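Local coordinates for protein farnesyltransferase, putative (Trypanosoma cruzi, PDB 3WCA) that probably catalyses the reductive head-to-head condensation of two farnesyl diphosphate molecules to squalene, a magnesium-dependent step of sterol biosynthesis, at residues A[155-158]-A[159-163]; A[280-283]-A[284-288]. The protein carries 1 engineered substitution. One frame throughout, in Å; residues are numbered along the deposited sequence.

Contact 1 (A[155-158]-A[159-163])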
loop_
_atom_site.group_PDB
_atom_site.type_symbol
_atom_site.label_atom_id
_atom_site.label_comp_id
_atom_site.label_asym_id
_atom_site.label_seq_id
_atom_site.Cartn_x
_atom_site.Cartn_y
_atom_site.Cartn_z
ATOM N N ALA A 155 0.955 15.086 9.010
ATOM C CA ALA A 155 0.449 14.220 10.069
ATOM C C ALA A 155 -0.799 13.534 9.532
ATOM O O ALA A 155 -0.992 12.336 9.736
ATOM C CB ALA A 155 0.101 15.052 11.309
ATOM N N ASP A 156 -1.649 14.308 8.858
ATOM C CA ASP A 156 -2.867 13.773 8.257
ATOM C C ASP A 156 -2.466 12.711 7.221
ATOM O O ASP A 156 -3.013 11.614 7.205
ATOM C CB ASP A 156 -3.658 14.873 7.526
ATOM C CG ASP A 156 -4.369 15.844 8.469
ATOM O OD1 ASP A 156 -4.771 16.920 7.975
ATOM O OD2 ASP A 156 -4.544 15.548 9.672
ATOM N N TYR A 157 -1.519 13.065 6.353
ATOM C CA TYR A 157 -1.026 12.175 5.296
ATOM C C TYR A 157 -0.594 10.843 5.917
ATOM O O TYR A 157 -1.086 9.787 5.536
ATOM C CB TYR A 157 0.144 12.861 4.575
ATOM C CG TYR A 157 0.789 12.113 3.411
ATOM C CD1 TYR A 157 0.020 11.451 2.442
ATOM C CD2 TYR A 157 2.171 12.168 3.221
ATOM C CE1 TYR A 157 0.622 10.874 1.308
ATOM C CE2 TYR A 157 2.778 11.596 2.099
ATOM C CZ TYR A 157 2.002 10.956 1.145
ATOM O OH TYR A 157 2.620 10.431 0.023
ATOM N N ASP A 158 0.312 10.911 6.889
ATOM C CA ASP A 158 0.799 9.730 7.593
ATOM C C ASP A 158 -0.296 8.918 8.272
ATOM O O ASP A 158 -0.304 7.688 8.189
ATOM C CB ASP A 158 1.833 10.134 8.639
ATOM C CG ASP A 158 3.198 10.355 8.038
ATOM O OD1 ASP A 158 3.272 10.679 6.840
ATOM O OD2 ASP A 158 4.197 10.213 8.761
ATOM N N LEU A 159 -1.223 9.591 8.947
ATOM C CA LEU A 159 -2.284 8.869 9.637
ATOM C C LEU A 159 -3.217 8.174 8.655
ATOM O O LEU A 159 -3.623 7.033 8.884
ATOM C CB LEU A 159 -3.075 9.806 10.564
ATOM C CG LEU A 159 -4.181 9.162 11.419
ATOM C CD1 LEU A 159 -3.571 8.122 12.372
ATOM C CD2 LEU A 159 -4.942 10.261 12.207
ATOM N N TYR A 160 -3.557 8.849 7.563
ATOM C CA TYR A 160 -4.435 8.238 6.569
ATOM C C TYR A 160 -3.752 7.004 5.951
ATOM O O TYR A 160 -4.410 5.994 5.690
ATOM C CB TYR A 160 -4.808 9.232 5.460
ATOM C CG TYR A 160 -5.685 8.619 4.388
ATOM C CD1 TYR A 160 -7.049 8.417 4.605
ATOM C CD2 TYR A 160 -5.139 8.181 3.176
ATOM C CE1 TYR A 160 -7.848 7.786 3.643
ATOM C CE2 TYR A 160 -5.924 7.550 2.210
ATOM C CZ TYR A 160 -7.277 7.354 2.449
ATOM O OH TYR A 160 -8.054 6.716 1.507
ATOM N N CYS A 161 -2.445 7.099 5.712
ATOM C CA CYS A 161 -1.696 5.985 5.151
ATOM C C CYS A 161 -1.716 4.837 6.147
ATOM O O CYS A 161 -1.785 3.667 5.760
ATOM C CB CYS A 161 -0.244 6.393 4.841
ATOM S SG CYS A 161 -0.085 7.437 3.359
ATOM N N HIS A 162 -1.660 5.181 7.430
ATOM C CA HIS A 162 -1.689 4.184 8.494
ATOM C C HIS A 162 -2.986 3.381 8.427
ATOM O O HIS A 162 -2.963 2.150 8.439
ATOM C CB HIS A 162 -1.576 4.868 9.863
ATOM C CG HIS A 162 -1.935 3.985 11.017
ATOM N ND1 HIS A 162 -1.143 2.933 11.424
ATOM C CD2 HIS A 162 -3.010 3.991 11.843
ATOM C CE1 HIS A 162 -1.714 2.328 12.452
ATOM N NE2 HIS A 162 -2.849 2.950 12.725
ATOM N N TYR A 163 -4.110 4.082 8.333
ATOM C CA TYR A 163 -5.417 3.439 8.280
ATOM C C TYR A 163 -5.669 2.555 7.066
ATOM O O TYR A 163 -6.346 1.533 7.182
ATOM C CB TYR A 163 -6.552 4.480 8.323
ATOM C CG TYR A 163 -6.737 5.227 9.642
ATOM C CD1 TYR A 163 -6.888 4.543 10.849
ATOM C CD2 TYR A 163 -6.801 6.620 9.666
ATOM C CE1 TYR A 163 -7.102 5.233 12.055
ATOM C CE2 TYR A 163 -7.012 7.320 10.857
ATOM C CZ TYR A 163 -7.162 6.626 12.046
ATOM O OH TYR A 163 -7.363 7.330 13.215
#

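Contact 2 (A[280-283]-A[284-288])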
loop_
_atom_site.group_PDB
_atom_site.type_symbol
_atom_site.label_atom_id
_atom_site.label_comp_id
_atom_site.label_asym_id
_atom_site.label_seq_id
_atom_site.Cartn_x
_atom_site.Cartn_y
_atom_site.Cartn_z
ATOM N N SER A 280 6.654 -10.589 1.382
ATOM C CA SER A 280 6.866 -9.270 1.990
ATOM C C SER A 280 7.845 -8.357 1.245
ATOM O O SER A 280 7.656 -7.138 1.179
ATOM C CB SER A 280 7.360 -9.441 3.434
ATOM O OG SER A 280 6.387 -10.101 4.243
ATOM N N ALA A 281 8.876 -8.963 0.669
ATOM C CA ALA A 281 9.927 -8.238 -0.035
ATOM C C ALA A 281 9.593 -7.724 -1.424
ATOM O O ALA A 281 9.922 -6.590 -1.760
ATOM C CB ALA A 281 11.169 -9.108 -0.120
ATOM N N ILE A 282 8.957 -8.563 -2.229
ATOM C CA ILE A 282 8.641 -8.202 -3.600
ATOM C C ILE A 282 7.932 -6.868 -3.778
ATOM O O ILE A 282 8.353 -6.058 -4.590
ATOM C CB ILE A 282 7.860 -9.346 -4.278
ATOM C CG1 ILE A 282 8.825 -10.522 -4.501
ATOM C CG2 ILE A 282 7.213 -8.875 -5.584
ATOM C CD1 ILE A 282 8.153 -11.812 -4.975
ATOM N N PRO A 283 6.853 -6.619 -3.026
ATOM C CA PRO A 283 6.172 -5.335 -3.191
ATOM C C PRO A 283 7.080 -4.163 -2.795
ATOM O O PRO A 283 7.029 -3.096 -3.411
ATOM C CB PRO A 283 4.957 -5.475 -2.273
ATOM C CG PRO A 283 4.688 -6.991 -2.303
ATOM C CD PRO A 283 6.095 -7.498 -2.119
ATOM N N GLN A 284 7.914 -4.360 -1.778
ATOM C CA GLN A 284 8.814 -3.303 -1.350
ATOM C C GLN A 284 9.845 -3.007 -2.442
ATOM O O GLN A 284 10.102 -1.849 -2.758
ATOM C CB GLN A 284 9.538 -3.680 -0.048
ATOM C CG GLN A 284 8.628 -3.898 1.175
ATOM C CD GLN A 284 7.808 -2.675 1.531
ATOM O OE1 GLN A 284 8.274 -1.541 1.395
ATOM N NE2 GLN A 284 6.586 -2.894 1.996
ATOM N N VAL A 285 10.443 -4.045 -3.017
ATOM C CA VAL A 285 11.429 -3.818 -4.069
ATOM C C VAL A 285 10.768 -3.133 -5.282
ATOM O O VAL A 285 11.366 -2.265 -5.916
ATOM C CB VAL A 285 12.094 -5.135 -4.497
ATOM C CG1 VAL A 285 13.030 -4.891 -5.671
ATOM C CG2 VAL A 285 12.863 -5.724 -3.321
ATOM N N MET A 286 9.535 -3.515 -5.592
ATOM C CA MET A 286 8.793 -2.915 -6.702
ATOM C C MET A 286 8.514 -1.431 -6.432
ATOM O O MET A 286 8.548 -0.606 -7.339
ATOM C CB MET A 286 7.459 -3.624 -6.874
ATOM C CG MET A 286 7.599 -5.088 -7.099
ATOM S SD MET A 286 7.332 -5.416 -8.803
ATOM C CE MET A 286 5.715 -6.184 -8.629
ATOM N N ALA A 287 8.207 -1.114 -5.180
ATOM C CA ALA A 287 7.921 0.257 -4.790
ATOM C C ALA A 287 9.167 1.116 -4.959
ATOM O O ALA A 287 9.088 2.237 -5.462
ATOM C CB ALA A 287 7.436 0.304 -3.338
ATOM N N MET A 288 10.319 0.590 -4.551
ATOM C CA MET A 288 11.555 1.344 -4.687
ATOM C C MET A 288 11.914 1.541 -6.161
ATOM O O MET A 288 12.473 2.578 -6.525
ATOM C CB MET A 288 12.703 0.660 -3.944
ATOM C CG MET A 288 14.006 1.469 -3.945
ATOM S SD MET A 288 13.958 3.029 -2.988
ATOM C CE MET A 288 14.151 2.371 -1.409
HETATM O O HOH W 1 5.304 -5.765 1.561
#

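Contact 1 (A[155-158]-A[159-163])
Tyr157 and Cys161, one helical turn apart, meet through two different first torsions: the tyrosine ring stands anti to its own nitrogen (chi1 -179°), whereas the cysteine sulfur lies anti to the carbonyl carbon (chi1 -75°), which turns SG back toward the start of the helix and the ring. SG approaches one side of the ring, 4.1 Å from CE1 of Tyr157 and just as far from CD1 of that ring. Its line to the ring centroid is 29° off the normal, an oblique Cys sulfur-aromatic contact. Both residues are buried, and both side chains also pack on helix 191-207.

Beneath this pair runs regular i to i+4 bonding. Leu159 N donates to Ala155 O at 2.9 Å, Tyr160 N to Asp156 O at 2.8 Å, Cys161 N to Tyr157 O at 3.0 Å and His162 N to Asp158 O at 2.9 Å. The Tyr157 carbonyl therefore receives the amide of the very residue whose sulfur meets its ring.

The polar ends fan out to other parts of the chain. Asp156 OD2 forms a salt bridge with Arg149, Asp158 OD1 another with Lys202, and His162 ND1 is hydrogen-bonded to Asn194.

Tyr160 sends its ring out from another side of the helix, edge-to-face with Phe146, and its OH is hydrogen-bonded to OE2 of Glu71. Because Glu71 binds magnesium together with Asp68 and Asp72, Tyr160 is a second-shell residue of the metal site, placed by the first turns of helix 154-179 in the all-helical isoprenoid synthase fold.

Contact 2 (A[280-283]-A[284-288])
Ile282 and Met286 sit side by side on one face of a proline-kinked helix, 274-294, in the all-helical fold of the squalene/phytoene synthase family. Pro283 makes the kink: its nitrogen carries no hydrogen, and no bond runs from it to the turn before.

Backbone hydrogen bonding resumes past this gap. Val285 N reaches Ala281 O at 2.9 Å in a nearly straight bond (N-H...O 166°), and Ala287 N reaches Pro283 O at 2.9 Å. Gln284 N, by contrast, is 4.1 Å from Ser280 O, too far for the usual helical bond.

The apolar contacts are local. Ile282 CG2 lies 4.1 Å from Met286 CG, although the exact place of that methionine carbon is doubtful, and both side chains continue onto Phe316 of helix 309-318. Val285 sets CG2 3.4 Å from Ala281 O, beside the bond its own amide makes to that carbonyl, and packs outward on Ile315. Ala287 faces Phe199 and Leu200 of helix 191-207.

Polar side chains supply the remaining links. Ser280 OG is hydrogen-bonded to Val276 O in the preceding turn, and its side chain comes to about 4 Å, nearest atoms, from the bound farnesyl thiodiphosphate. Two successive torsions (chi1 -62°, chi2 -59°) set CG beside the backbone N and then fold the amide of Gln284 back toward the N-terminal end of the helix, where NE2 donates to Met196 O. The same NE2 also donates, at 3.2 Å, to a water that in turn donates to Ser280 O at 2.8 Å, bridging the opened turn.

From the N terminus, contact 1 comes first, in the opening turns of helix 154-179, and contact 2 follows in the middle of helix 274-294. Each closes no more than a helical turn; they stand in series, neither nesting nor crossing. Their centres are 20 Å apart on opposite sides of the chain's centre, and with nearest atoms about 11 Å apart they do not touch. Helix 191-207 links them, packing against Tyr157 and Cys161 from contact 1 and against Gln284 and Ala287 from contact 2. Tyr176, farther along helix 154-179, adds a weak hydrogen bond to Ser280. Contact 1 adjoins the magnesium site, contact 2 the bound farnesyl analogue.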